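PDB 5B0V: matrix protein VP40 from Lake Victoria marburgvirus, which assembles into the matrix of the virus particle, drives its budding through the host multivesicular body pathway and takes part in blocking interferon signalling. Local coordinates for residues L98-M103 with G155-I160; L117-Y122 with V137-T142. All blocks are in the same frame, centred on the assembly; numbering follows the deposited sequence.

Contacts 1 and 2 illustrate how one small β-sheet can be joined to a larger one and closed at its own end. Their centres lie about 12 Å apart. In contact 1, strand 156-160 packs against strand 91-104 of the four-stranded sheet; contact 2 closes the open end of the 122-128/133-139 hairpin beside helix 110-119. Strands 156-160 and 133-139 are antiparallel neighbours, with probable hydrogen bonds from Val137 N to Gln157 O (3.0 Å) and from Arg139 N to Gly155 O (3.1 Å). Side chains join the contacts too, as Phe159 CE1 lies 3.6 Å from Val137 CG1. Contact 2 also reaches the second subunit, where Leu118 packs on Leu118 of that chain; contact 1 touches no other chain.

Contact 1 of 2, residues L98-M103 with G155-I160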
loop_
_atom_site.group_PDB
_atom_site.type_symbol
_atom_site.label_atom_id
_atom_site.label_comp_id
_atom_site.label_asym_id
_atom_site.label_seq_id
_atom_site.Cartn_x
_atom_site.Cartn_y
_atom_site.Cartn_z
ATOM N N LEU A 98 11.811 11.695 -5.834
ATOM C CA LEU A 98 11.355 12.536 -4.744
ATOM C C LEU A 98 11.485 11.799 -3.413
ATOM O O LEU A 98 10.611 11.024 -3.025
ATOM C CB LEU A 98 9.894 12.914 -5.004
ATOM C CG LEU A 98 9.678 13.577 -6.377
ATOM C CD1 LEU A 98 8.215 13.600 -6.779
ATOM C CD2 LEU A 98 10.223 14.980 -6.390
ATOM N N PRO A 99 12.606 11.980 -2.723
ATOM C CA PRO A 99 12.750 11.379 -1.396
ATOM C C PRO A 99 11.703 11.911 -0.443
ATOM O O PRO A 99 11.391 13.090 -0.494
ATOM C CB PRO A 99 14.120 11.862 -0.959
ATOM C CG PRO A 99 14.854 11.992 -2.235
ATOM C CD PRO A 99 13.877 12.481 -3.246
ATOM N N LEU A 100 11.156 11.059 0.405
ATOM C CA LEU A 100 10.207 11.497 1.433
ATOM C C LEU A 100 10.740 11.301 2.828
ATOM O O LEU A 100 10.144 11.801 3.760
ATOM C CB LEU A 100 8.920 10.688 1.364
ATOM C CG LEU A 100 8.233 10.572 0.003
ATOM C CD1 LEU A 100 7.054 9.631 0.171
ATOM C CD2 LEU A 100 7.771 11.924 -0.505
ATOM N N GLY A 101 11.814 10.526 2.979
ATOM C CA GLY A 101 12.389 10.277 4.279
ATOM C C GLY A 101 12.870 8.870 4.522
ATOM O O GLY A 101 12.528 7.927 3.806
ATOM N N ILE A 102 13.643 8.739 5.585
ATOM C CA ILE A 102 14.049 7.450 6.098
ATOM C C ILE A 102 13.432 7.242 7.467
ATOM O O ILE A 102 13.530 8.105 8.302
ATOM C CB ILE A 102 15.561 7.409 6.209
ATOM C CG1 ILE A 102 16.151 7.559 4.812
ATOM C CG2 ILE A 102 16.000 6.124 6.892
ATOM C CD1 ILE A 102 17.644 7.544 4.798
HETATM N N MSE A 103 12.825 6.088 7.707
HETATM C CA MSE A 103 12.158 5.803 8.988
HETATM C C MSE A 103 12.463 4.415 9.474
HETATM O O MSE A 103 12.625 3.482 8.698
HETATM C CB MSE A 103 10.644 5.897 8.828
HETATM C CG MSE A 103 9.886 6.069 10.144
HETATM SE SE MSE A 103 7.963 5.961 9.737
HETATM C CE MSE A 103 8.032 4.031 9.387
ATOM N N GLY A 155 1.009 16.582 4.992
ATOM C CA GLY A 155 0.157 16.440 3.817
ATOM C C GLY A 155 0.749 17.005 2.548
ATOM O O GLY A 155 0.039 17.154 1.554
ATOM N N ASN A 156 2.060 17.264 2.572
ATOM C CA ASN A 156 2.794 17.772 1.410
ATOM C C ASN A 156 4.307 17.734 1.621
ATOM O O ASN A 156 4.792 17.625 2.737
ATOM C CB ASN A 156 2.374 19.195 1.101
ATOM C CG ASN A 156 3.072 20.192 1.987
ATOM O OD1 ASN A 156 4.062 20.805 1.586
ATOM N ND2 ASN A 156 2.584 20.341 3.202
ATOM N N GLN A 157 5.045 17.875 0.535
ATOM C CA GLN A 157 6.491 17.888 0.579
ATOM C C GLN A 157 7.030 18.730 -0.592
ATOM O O GLN A 157 6.645 18.536 -1.745
ATOM C CB GLN A 157 6.981 16.447 0.479
ATOM C CG GLN A 157 8.475 16.254 0.272
ATOM C CD GLN A 157 9.228 16.311 1.576
ATOM O OE1 GLN A 157 9.275 15.332 2.294
ATOM N NE2 GLN A 157 9.824 17.448 1.878
ATOM N N ALA A 158 7.931 19.657 -0.287
ATOM C CA ALA A 158 8.516 20.543 -1.292
ATOM C C ALA A 158 9.907 20.093 -1.724
ATOM O O ALA A 158 10.633 19.452 -0.962
ATOM C CB ALA A 158 8.567 21.949 -0.756
ATOM N N PHE A 159 10.272 20.426 -2.958
ATOM C CA PHE A 159 11.606 20.135 -3.483
ATOM C C PHE A 159 12.049 21.353 -4.239
ATOM O O PHE A 159 11.209 21.993 -4.876
ATOM C CB PHE A 159 11.557 18.952 -4.434
ATOM C CG PHE A 159 11.064 17.709 -3.794
ATOM C CD1 PHE A 159 9.716 17.398 -3.767
ATOM C CD2 PHE A 159 11.946 16.870 -3.173
ATOM C CE1 PHE A 159 9.266 16.260 -3.130
ATOM C CE2 PHE A 159 11.510 15.726 -2.543
ATOM C CZ PHE A 159 10.170 15.421 -2.520
ATOM N N ILE A 160 13.336 21.693 -4.181
ATOM C CA ILE A 160 13.846 22.741 -5.076
ATOM C C ILE A 160 13.576 22.248 -6.483
ATOM O O ILE A 160 13.765 21.081 -6.785
ATOM C CB ILE A 160 15.354 23.040 -4.898
ATOM C CG1 ILE A 160 15.616 23.831 -3.604
ATOM C CG2 ILE A 160 15.885 23.897 -6.025
ATOM C CD1 ILE A 160 15.792 22.987 -2.340
HETATM O O HOH W 1 7.915 13.306 3.019
#
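Phe159 meets strand 98-103 in two chemically different ways with a single ring: Leu98 lies over its face, while the carbonyl of Pro99 comes up to its edge. The Leu98 methyl CD2 sits 3.6 Å from the centroid of the Phe159 ring and 13° off its normal, a CH-pi contact over the centre. At the rim and in the ring plane, Pro99 O is 3.3 Å from Phe159 CZ, with CE2 equally near. Leu98 CB adds an apolar contact to the same CZ at 3.5 Å.

The axes of the two segments come within 8.6 Å, their directions 131° apart, and no backbone bonds join them. Beyond Phe159, a water probably bridges Leu100 O, at 2.8 Å, and Gln157 OE1, whose chain bends at chi2; the Gln157 leg is doubtfully short. Leu100 and Gly101 both face Phe75, forming a classic β-bulge, and Val135 and Val137 pack against Phe159 within its own sheet. The contact is largely apolar, without a direct hydrogen bond between the segments, which implies that packing of Leu98 and Pro99 on Phe159 dominates. The approach of an oxygen to the ring's C-H edge may add a weak attraction, and the water a possible polar link.

Contact 2 of 2, residues L117-Y122 with V137-T142; sequences LLTGSY and VNRLGT
Tyr122 and Arg139 form an antiparallel non-hydrogen-bonded pair where a β-hairpin, strands 122-128 and 133-139, begins and ends. Their side chains share one face of the sheet and run obliquely past each other. Arg139 CG, anti to the backbone N (chi1 -166°), comes to 3.3 Å from Tyr122 CE2, and Arg139 CD lies 3.4 Å from Tyr122 OH. The methylene chain therefore does the touching, while the guanidinium plane is turned 47° from the ring. Farther out, Arg139 NE reaches Gly120 CA at 3.5 Å, which approaches at the edge of the guanidinium. On the strand side, Val137 CG2 adds an apolar contact to Tyr122 CD2 at 4.1 Å.

Next to the pair, Leu140 N donates to Ser121 O at 2.9 Å in a nearly straight bond (167°). The Leu140 side chain lies beside Ser121, its CD1 4.0 Å from Ser121 CB. A backbone bond between Asn138 and Thr123 continues the hairpin.

Around this shell, Met151 touches both Tyr122 and Arg139, and Leu178 and Leu181 of strand 176-187 also pack on the tyrosine. Leu117 of helix 110-119 holds the ring's polar tip: Leu117 O, which also accepts from Gly120 N, accepts a hydrogen bond from Tyr122 OH at 2.7 Å on an in-plane lone pair.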
loop_
_atom_site.group_PDB
_atom_site.type_symbol
_atom_site.label_atom_id
_atom_site.label_comp_id
_atom_site.label_asym_id
_atom_site.label_seq_id
_atom_site.Cartn_x
_atom_site.Cartn_y
_atom_site.Cartn_z
ATOM N N LEU A 117 0.468 5.768 2.556
ATOM C CA LEU A 117 1.210 6.317 1.433
ATOM C C LEU A 117 0.584 5.835 0.141
ATOM O O LEU A 117 0.278 6.630 -0.733
ATOM C CB LEU A 117 2.699 5.933 1.526
ATOM C CG LEU A 117 3.560 6.805 2.466
ATOM C CD1 LEU A 117 4.941 6.207 2.652
ATOM C CD2 LEU A 117 3.671 8.236 1.959
ATOM N N LEU A 118 0.337 4.537 0.046
ATOM C CA LEU A 118 -0.202 3.959 -1.180
ATOM C C LEU A 118 -1.699 4.236 -1.380
ATOM O O LEU A 118 -2.197 4.075 -2.485
ATOM C CB LEU A 118 0.056 2.460 -1.201
ATOM C CG LEU A 118 1.521 2.053 -1.256
ATOM C CD1 LEU A 118 1.671 0.569 -0.981
ATOM C CD2 LEU A 118 2.119 2.409 -2.605
ATOM N N THR A 119 -2.424 4.652 -0.343
ATOM C CA THR A 119 -3.814 5.038 -0.563
ATOM C C THR A 119 -3.968 6.510 -0.947
ATOM O O THR A 119 -5.034 6.911 -1.390
ATOM C CB THR A 119 -4.732 4.685 0.630
ATOM O OG1 THR A 119 -4.185 5.181 1.860
ATOM C CG2 THR A 119 -4.919 3.172 0.712
ATOM N N GLY A 120 -2.903 7.305 -0.820
ATOM C CA GLY A 120 -2.996 8.729 -1.090
ATOM C C GLY A 120 -3.108 9.077 -2.569
ATOM O O GLY A 120 -2.506 8.416 -3.423
ATOM N N SER A 121 -3.892 10.114 -2.860
ATOM C CA SER A 121 -3.928 10.741 -4.167
ATOM C C SER A 121 -2.995 11.937 -4.150
ATOM O O SER A 121 -3.143 12.828 -3.298
ATOM C CB SER A 121 -5.334 11.226 -4.486
ATOM O OG SER A 121 -6.082 10.212 -5.141
ATOM N N TYR A 122 -2.066 11.995 -5.105
ATOM C CA TYR A 122 -1.100 13.073 -5.165
ATOM C C TYR A 122 -1.225 14.047 -6.348
ATOM O O TYR A 122 -1.669 13.695 -7.432
ATOM C CB TYR A 122 0.303 12.484 -5.119
ATOM C CG TYR A 122 0.529 11.613 -3.918
ATOM C CD1 TYR A 122 0.110 10.294 -3.914
ATOM C CD2 TYR A 122 1.143 12.110 -2.773
ATOM C CE1 TYR A 122 0.312 9.478 -2.816
ATOM C CE2 TYR A 122 1.349 11.295 -1.671
ATOM C CZ TYR A 122 0.922 9.978 -1.697
ATOM O OH TYR A 122 1.114 9.153 -0.615
ATOM N N VAL A 137 4.727 18.439 -4.006
ATOM C CA VAL A 137 3.826 17.332 -4.243
ATOM C C VAL A 137 2.919 17.168 -3.029
ATOM O O VAL A 137 3.382 17.100 -1.899
ATOM C CB VAL A 137 4.530 16.036 -4.652
ATOM C CG1 VAL A 137 5.776 15.815 -3.844
ATOM C CG2 VAL A 137 3.588 14.848 -4.518
ATOM N N ASN A 138 1.616 17.150 -3.306
ATOM C CA ASN A 138 0.574 17.183 -2.303
ATOM C C ASN A 138 -0.147 15.860 -2.190
ATOM O O ASN A 138 -0.502 15.266 -3.186
ATOM C CB ASN A 138 -0.457 18.226 -2.684
ATOM C CG ASN A 138 0.136 19.608 -2.798
ATOM O OD1 ASN A 138 0.334 20.286 -1.794
ATOM N ND2 ASN A 138 0.401 20.044 -4.028
ATOM N N ARG A 139 -0.372 15.415 -0.962
ATOM C CA ARG A 139 -1.167 14.234 -0.719
ATOM C C ARG A 139 -2.509 14.719 -0.216
ATOM O O ARG A 139 -2.582 15.356 0.826
ATOM C CB ARG A 139 -0.519 13.318 0.315
ATOM C CG ARG A 139 -1.141 11.946 0.332
ATOM C CD ARG A 139 -0.776 11.085 1.524
ATOM N NE ARG A 139 -2.005 10.375 1.846
ATOM C CZ ARG A 139 -2.468 10.089 3.037
ATOM N NH1 ARG A 139 -1.819 10.443 4.125
ATOM N NH2 ARG A 139 -3.619 9.449 3.130
ATOM N N LEU A 140 -3.569 14.392 -0.948
ATOM C CA LEU A 140 -4.882 14.981 -0.681
ATOM C C LEU A 140 -5.516 14.439 0.600
ATOM O O LEU A 140 -5.275 13.305 1.024
ATOM C CB LEU A 140 -5.809 14.823 -1.897
ATOM C CG LEU A 140 -5.197 15.500 -3.147
ATOM C CD1 LEU A 140 -5.956 15.159 -4.418
ATOM C CD2 LEU A 140 -5.083 17.011 -2.988
ATOM N N GLY A 141 -6.276 15.302 1.252
ATOM C CA GLY A 141 -6.963 14.944 2.469
ATOM C C GLY A 141 -6.146 15.169 3.718
ATOM O O GLY A 141 -5.106 15.829 3.717
ATOM N N THR A 142 -6.646 14.570 4.784
ATOM C CA THR A 142 -6.135 14.767 6.118
ATOM C C THR A 142 -4.774 14.085 6.314
ATOM O O THR A 142 -4.584 12.959 5.903
ATOM C CB THR A 142 -7.188 14.287 7.136
ATOM O OG1 THR A 142 -6.899 14.849 8.424
ATOM C CG2 THR A 142 -7.250 12.750 7.218
#